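Local atomic coordinates of nisin immunity protein (Lactococcus lactis subsp. lactis, PDB entry 5XHB), a protein that takes part in the immunity of nisin-producing cells, as a membrane lipoprotein, against nisin supplied from outside. Residues N121-D133 and L158-S171. Sequence-based numbering, arbitrary orientation.
Sequences NFVIDKNDSRKID and LAEVRVFDSVSGKS
Arg162, on the edge strand 151-165, reaches across to the hairpin loop of 121-133. CB and CG, both 3.7 Å from Ser129 OG, and CD, 3.9 Å from it, pack on Ser129. A bend at chi2 (-68°) then turns the chain along the strand and brings the guanidinium under Ile124, whose CD1 stands 3.9 Å above CZ, over the centre of one face. The rim of that group is occupied in plane: NE and NH2 reach the carbonyls of Asp125 and Ile124 through one water each, while NH1 bonds Val161 O and makes a nearly straight salt bridge to Glu160 OE1 (2.9 Å, 173°).

The direct backbone link, Ser129 N to Gly169 O, is straighter still (2.9 Å, 178°). Beside it Ser129 CB lies 3.5 Å from Phe164 CD2. Arg130, gripped side-on by Asp128, lays one guanidinium face over Ser168 C and Gly169 CA; its NH1 bond to Val167 O is weak (3.2 Å).

The two segments thus join opposite edges of the C-terminal domain's antiparallel sheet. Since both arginines have carboxylate partners within their own segments, the charges are probably balanced locally, and the crossing rests on apolar cover, water bridges and backbone carbonyls.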
loop_
_atom_site.group_PDB
_atom_site.type_symbol
_atom_site.label_atom_id
_atom_site.label_comp_id
_atom_site.label_asym_id
_atom_site.label_seq_id
_atom_site.Cartn_x
_atom_site.Cartn_y
_atom_site.Cartn_z
ATOM N N ASN A 121 5.491 0.909 6.877
ATOM C CA ASN A 121 5.641 -0.320 7.649
ATOM C C ASN A 121 4.437 -0.506 8.557
ATOM O O ASN A 121 3.641 0.418 8.740
ATOM C CB ASN A 121 6.932 -0.312 8.465
ATOM C CG ASN A 121 7.267 1.056 9.004
ATOM O OD1 ASN A 121 6.499 1.640 9.769
ATOM N ND2 ASN A 121 8.427 1.581 8.615
ATOM N N PHE A 122 4.287 -1.710 9.097
ATOM C CA PHE A 122 3.148 -2.029 9.946
ATOM C C PHE A 122 3.567 -1.958 11.412
ATOM O O PHE A 122 4.538 -2.585 11.811
ATOM C CB PHE A 122 2.596 -3.420 9.608
ATOM C CG PHE A 122 2.115 -3.556 8.186
ATOM C CD1 PHE A 122 0.842 -3.163 7.833
ATOM C CD2 PHE A 122 2.941 -4.074 7.205
ATOM C CE1 PHE A 122 0.390 -3.279 6.518
ATOM C CE2 PHE A 122 2.497 -4.191 5.901
ATOM C CZ PHE A 122 1.224 -3.795 5.557
ATOM N N VAL A 123 2.826 -1.192 12.202
ATOM C CA VAL A 123 3.139 -1.009 13.613
ATOM C C VAL A 123 1.852 -1.112 14.408
ATOM O O VAL A 123 0.851 -0.499 14.046
ATOM C CB VAL A 123 3.815 0.382 13.870
ATOM C CG1 VAL A 123 3.921 0.690 15.363
ATOM C CG2 VAL A 123 5.190 0.446 13.207
ATOM N N ILE A 124 1.864 -1.888 15.483
ATOM C CA ILE A 124 0.686 -1.967 16.338
ATOM C C ILE A 124 0.501 -0.600 16.965
ATOM O O ILE A 124 1.465 -0.015 17.441
ATOM C CB ILE A 124 0.828 -3.041 17.430
ATOM C CG1 ILE A 124 0.971 -4.430 16.792
ATOM C CG2 ILE A 124 -0.392 -3.028 18.343
ATOM C CD1 ILE A 124 1.509 -5.471 17.758
ATOM N N ASP A 125 -0.722 -0.082 16.927
ATOM C CA ASP A 125 -0.991 1.266 17.418
ATOM C C ASP A 125 -0.685 1.365 18.911
ATOM O O ASP A 125 -1.088 0.509 19.689
ATOM C CB ASP A 125 -2.441 1.654 17.142
ATOM C CG ASP A 125 -2.724 3.110 17.471
ATOM O OD1 ASP A 125 -2.497 3.983 16.598
ATOM O OD2 ASP A 125 -3.176 3.380 18.599
ATOM N N LYS A 126 0.025 2.414 19.301
ATOM C CA LYS A 126 0.469 2.566 20.688
ATOM C C LYS A 126 -0.693 2.799 21.643
ATOM O O LYS A 126 -0.617 2.458 22.815
ATOM C CB LYS A 126 1.464 3.727 20.800
ATOM C CG LYS A 126 2.135 3.846 22.164
ATOM C CD LYS A 126 3.022 5.089 22.251
ATOM C CE LYS A 126 2.217 6.382 22.122
ATOM N NZ LYS A 126 3.058 7.603 22.344
ATOM N N ASN A 127 -1.773 3.385 21.142
ATOM C CA ASN A 127 -2.881 3.768 22.013
ATOM C C ASN A 127 -3.999 2.739 22.081
ATOM O O ASN A 127 -4.672 2.616 23.106
ATOM C CB ASN A 127 -3.442 5.112 21.565
ATOM C CG ASN A 127 -2.392 6.208 21.592
ATOM O OD1 ASN A 127 -2.137 6.864 20.586
ATOM N ND2 ASN A 127 -1.764 6.392 22.744
ATOM N N ASP A 128 -4.194 1.995 20.996
ATOM C CA ASP A 128 -5.236 0.974 20.940
ATOM C C ASP A 128 -4.654 -0.272 20.284
ATOM O O ASP A 128 -4.353 -0.268 19.096
ATOM C CB ASP A 128 -6.456 1.482 20.160
ATOM C CG ASP A 128 -7.624 0.508 20.169
ATOM O OD1 ASP A 128 -7.476 -0.646 20.607
ATOM O OD2 ASP A 128 -8.713 0.894 19.701
ATOM N N SER A 129 -4.495 -1.336 21.061
ATOM C CA SER A 129 -3.854 -2.549 20.558
ATOM C C SER A 129 -4.674 -3.263 19.480
ATOM O O SER A 129 -4.172 -4.170 18.818
ATOM C CB SER A 129 -3.580 -3.513 21.716
ATOM O OG SER A 129 -2.659 -2.935 22.619
ATOM N N ARG A 130 -5.932 -2.875 19.313
ATOM C CA ARG A 130 -6.780 -3.519 18.316
ATOM C C ARG A 130 -6.644 -2.811 16.980
ATOM O O ARG A 130 -7.387 -3.090 16.046
ATOM C CB ARG A 130 -8.244 -3.535 18.766
ATOM C CG ARG A 130 -8.452 -4.221 20.132
ATOM C CD ARG A 130 -9.694 -3.690 20.851
ATOM N NE ARG A 130 -9.693 -2.227 20.956
ATOM C CZ ARG A 130 -10.693 -1.509 21.454
ATOM N NH1 ARG A 130 -11.784 -2.114 21.911
ATOM N NH2 ARG A 130 -10.609 -0.186 21.504
ATOM N N LYS A 131 -5.676 -1.902 16.893
ATOM C CA LYS A 131 -5.455 -1.132 15.675
ATOM C C LYS A 131 -4.016 -1.218 15.204
ATOM O O LYS A 131 -3.098 -1.419 15.998
ATOM C CB LYS A 131 -5.837 0.340 15.895
ATOM C CG LYS A 131 -7.346 0.552 15.999
ATOM C CD LYS A 131 -7.707 2.024 16.217
ATOM C CE LYS A 131 -9.225 2.206 16.239
ATOM N NZ LYS A 131 -9.618 3.645 16.440
ATOM N N ILE A 132 -3.835 -1.065 13.897
ATOM C CA ILE A 132 -2.520 -1.086 13.289
ATOM C C ILE A 132 -2.312 0.183 12.486
ATOM O O ILE A 132 -3.217 0.622 11.771
ATOM C CB ILE A 132 -2.347 -2.324 12.386
ATOM C CG1 ILE A 132 -2.229 -3.563 13.271
ATOM C CG2 ILE A 132 -1.102 -2.193 11.506
ATOM C CD1 ILE A 132 -2.005 -4.806 12.512
ATOM N N ASP A 133 -1.130 0.773 12.632
ATOM C CA ASP A 133 -0.747 1.960 11.864
ATOM C C ASP A 133 0.018 1.555 10.607
ATOM O O ASP A 133 0.962 0.759 10.675
ATOM C CB ASP A 133 0.130 2.898 12.694
ATOM C CG ASP A 133 -0.488 3.264 14.035
ATOM O OD1 ASP A 133 -1.718 3.125 14.209
ATOM O OD2 ASP A 133 0.277 3.689 14.920
ATOM N N LEU A 158 4.867 -9.633 12.612
ATOM C CA LEU A 158 4.937 -8.813 13.806
ATOM C C LEU A 158 5.632 -9.600 14.921
ATOM O O LEU A 158 6.629 -9.132 15.484
ATOM C CB LEU A 158 3.533 -8.367 14.231
ATOM C CG LEU A 158 2.890 -7.339 13.284
ATOM C CD1 LEU A 158 1.402 -7.119 13.585
ATOM C CD2 LEU A 158 3.633 -6.018 13.387
ATOM N N ALA A 159 5.119 -10.798 15.208
ATOM C CA ALA A 159 5.614 -11.623 16.307
ATOM C C ALA A 159 5.668 -10.803 17.603
ATOM O O ALA A 159 6.717 -10.657 18.236
ATOM C CB ALA A 159 6.988 -12.223 15.969
ATOM N N GLU A 160 4.515 -10.258 17.963
ATOM C CA GLU A 160 4.381 -9.375 19.107
ATOM C C GLU A 160 3.282 -9.889 19.976
ATOM O O GLU A 160 2.483 -10.717 19.553
ATOM C CB GLU A 160 4.052 -7.932 18.688
ATOM C CG GLU A 160 5.184 -7.192 18.035
ATOM C CD GLU A 160 6.161 -6.680 19.053
ATOM O OE1 GLU A 160 5.716 -6.363 20.180
ATOM O OE2 GLU A 160 7.364 -6.588 18.733
ATOM N N VAL A 161 3.250 -9.377 21.199
ATOM C CA VAL A 161 2.210 -9.692 22.150
ATOM C C VAL A 161 1.675 -8.386 22.712
ATOM O O VAL A 161 2.450 -7.463 22.993
ATOM C CB VAL A 161 2.732 -10.556 23.312
ATOM C CG1 VAL A 161 1.629 -10.759 24.334
ATOM C CG2 VAL A 161 3.279 -11.900 22.800
ATOM N N ARG A 162 0.359 -8.299 22.867
ATOM C CA ARG A 162 -0.239 -7.220 23.645
ATOM C C ARG A 162 -1.236 -7.844 24.602
ATOM O O ARG A 162 -2.028 -8.696 24.220
ATOM C CB ARG A 162 -0.938 -6.164 22.763
ATOM C CG ARG A 162 -0.031 -5.384 21.816
ATOM C CD ARG A 162 0.923 -4.455 22.584
ATOM N NE ARG A 162 1.770 -3.668 21.690
ATOM C CZ ARG A 162 2.919 -4.100 21.175
ATOM N NH1 ARG A 162 3.363 -5.323 21.456
ATOM N NH2 ARG A 162 3.622 -3.313 20.370
ATOM N N VAL A 163 -1.186 -7.399 25.847
ATOM C CA VAL A 163 -2.206 -7.695 26.828
ATOM C C VAL A 163 -2.877 -6.364 27.100
ATOM O O VAL A 163 -2.203 -5.394 27.468
ATOM C CB VAL A 163 -1.615 -8.273 28.126
ATOM C CG1 VAL A 163 -2.704 -8.427 29.187
ATOM C CG2 VAL A 163 -0.907 -9.604 27.847
ATOM N N PHE A 164 -4.185 -6.290 26.907
ATOM C CA PHE A 164 -4.822 -4.982 26.925
ATOM C C PHE A 164 -6.174 -5.049 27.585
ATOM O O PHE A 164 -6.750 -6.116 27.717
ATOM C CB PHE A 164 -4.945 -4.389 25.508
ATOM C CG PHE A 164 -5.624 -5.295 24.505
ATOM C CD1 PHE A 164 -7.002 -5.306 24.375
ATOM C CD2 PHE A 164 -4.868 -6.121 23.677
ATOM C CE1 PHE A 164 -7.633 -6.131 23.434
ATOM C CE2 PHE A 164 -5.484 -6.962 22.744
ATOM C CZ PHE A 164 -6.864 -6.966 22.623
ATOM N N ASP A 165 -6.649 -3.895 28.040
ATOM C CA ASP A 165 -7.995 -3.788 28.579
ATOM C C ASP A 165 -8.986 -4.207 27.517
ATOM O O ASP A 165 -8.984 -3.656 26.423
ATOM C CB ASP A 165 -8.282 -2.354 29.032
ATOM C CG ASP A 165 -9.583 -2.241 29.792
ATOM O OD1 ASP A 165 -10.648 -2.472 29.176
ATOM O OD2 ASP A 165 -9.536 -1.923 31.001
ATOM N N SER A 166 -9.845 -5.165 27.836
ATOM C CA SER A 166 -10.754 -5.726 26.835
ATOM C C SER A 166 -11.706 -4.702 26.228
ATOM O O SER A 166 -12.115 -4.835 25.078
ATOM C CB SER A 166 -11.564 -6.865 27.442
ATOM O OG SER A 166 -10.711 -7.895 27.893
ATOM N N VAL A 167 -12.060 -3.680 27.000
ATOM C CA VAL A 167 -13.007 -2.682 26.529
ATOM C C VAL A 167 -12.326 -1.500 25.835
ATOM O O VAL A 167 -12.745 -1.097 24.758
ATOM C CB VAL A 167 -13.878 -2.148 27.685
ATOM C CG1 VAL A 167 -14.768 -0.984 27.209
ATOM C CG2 VAL A 167 -14.720 -3.264 28.269
ATOM N N SER A 168 -11.265 -0.963 26.431
ATOM C CA SER A 168 -10.638 0.250 25.907
ATOM C C SER A 168 -9.507 0.022 24.905
ATOM O O SER A 168 -9.129 0.944 24.178
ATOM C CB SER A 168 -10.089 1.093 27.050
ATOM O OG SER A 168 -8.938 0.487 27.644
ATOM N N GLY A 169 -8.925 -1.176 24.911
ATOM C CA GLY A 169 -7.809 -1.466 24.030
ATOM C C GLY A 169 -6.447 -0.995 24.507
ATOM O O GLY A 169 -5.449 -1.186 23.813
ATOM N N LYS A 170 -6.387 -0.377 25.689
ATOM C CA LYS A 170 -5.123 0.156 26.185
ATOM C C LYS A 170 -4.239 -0.957 26.707
ATOM O O LYS A 170 -4.673 -1.763 27.520
ATOM C CB LYS A 170 -5.357 1.190 27.287
ATOM C CG LYS A 170 -6.141 2.406 26.839
ATOM C CD LYS A 170 -6.232 3.445 27.969
ATOM C CE LYS A 170 -6.968 4.681 27.490
ATOM N NZ LYS A 170 -7.129 5.762 28.545
ATOM N N SER A 171 -2.987 -0.979 26.262
ATOM C CA SER A 171 -2.106 -2.078 26.610
ATOM C C SER A 171 -1.621 -1.966 28.027
ATOM O O SER A 171 -1.561 -0.884 28.613
ATOM C CB SER A 171 -0.896 -2.140 25.680
ATOM O OG SER A 171 -0.184 -0.929 25.748
HETATM O O HOH W 1 2.559 -0.556 19.820
HETATM O O HOH W 2 -0.454 -1.430 21.641
HETATM O O HOH W 3 -2.545 0.079 23.636
HETATM O O HOH W 4 1.184 -0.401 23.381
HETATM O O HOH W 5 -7.366 2.797 23.272
HETATM O O HOH W 6 -13.132 1.173 23.095
#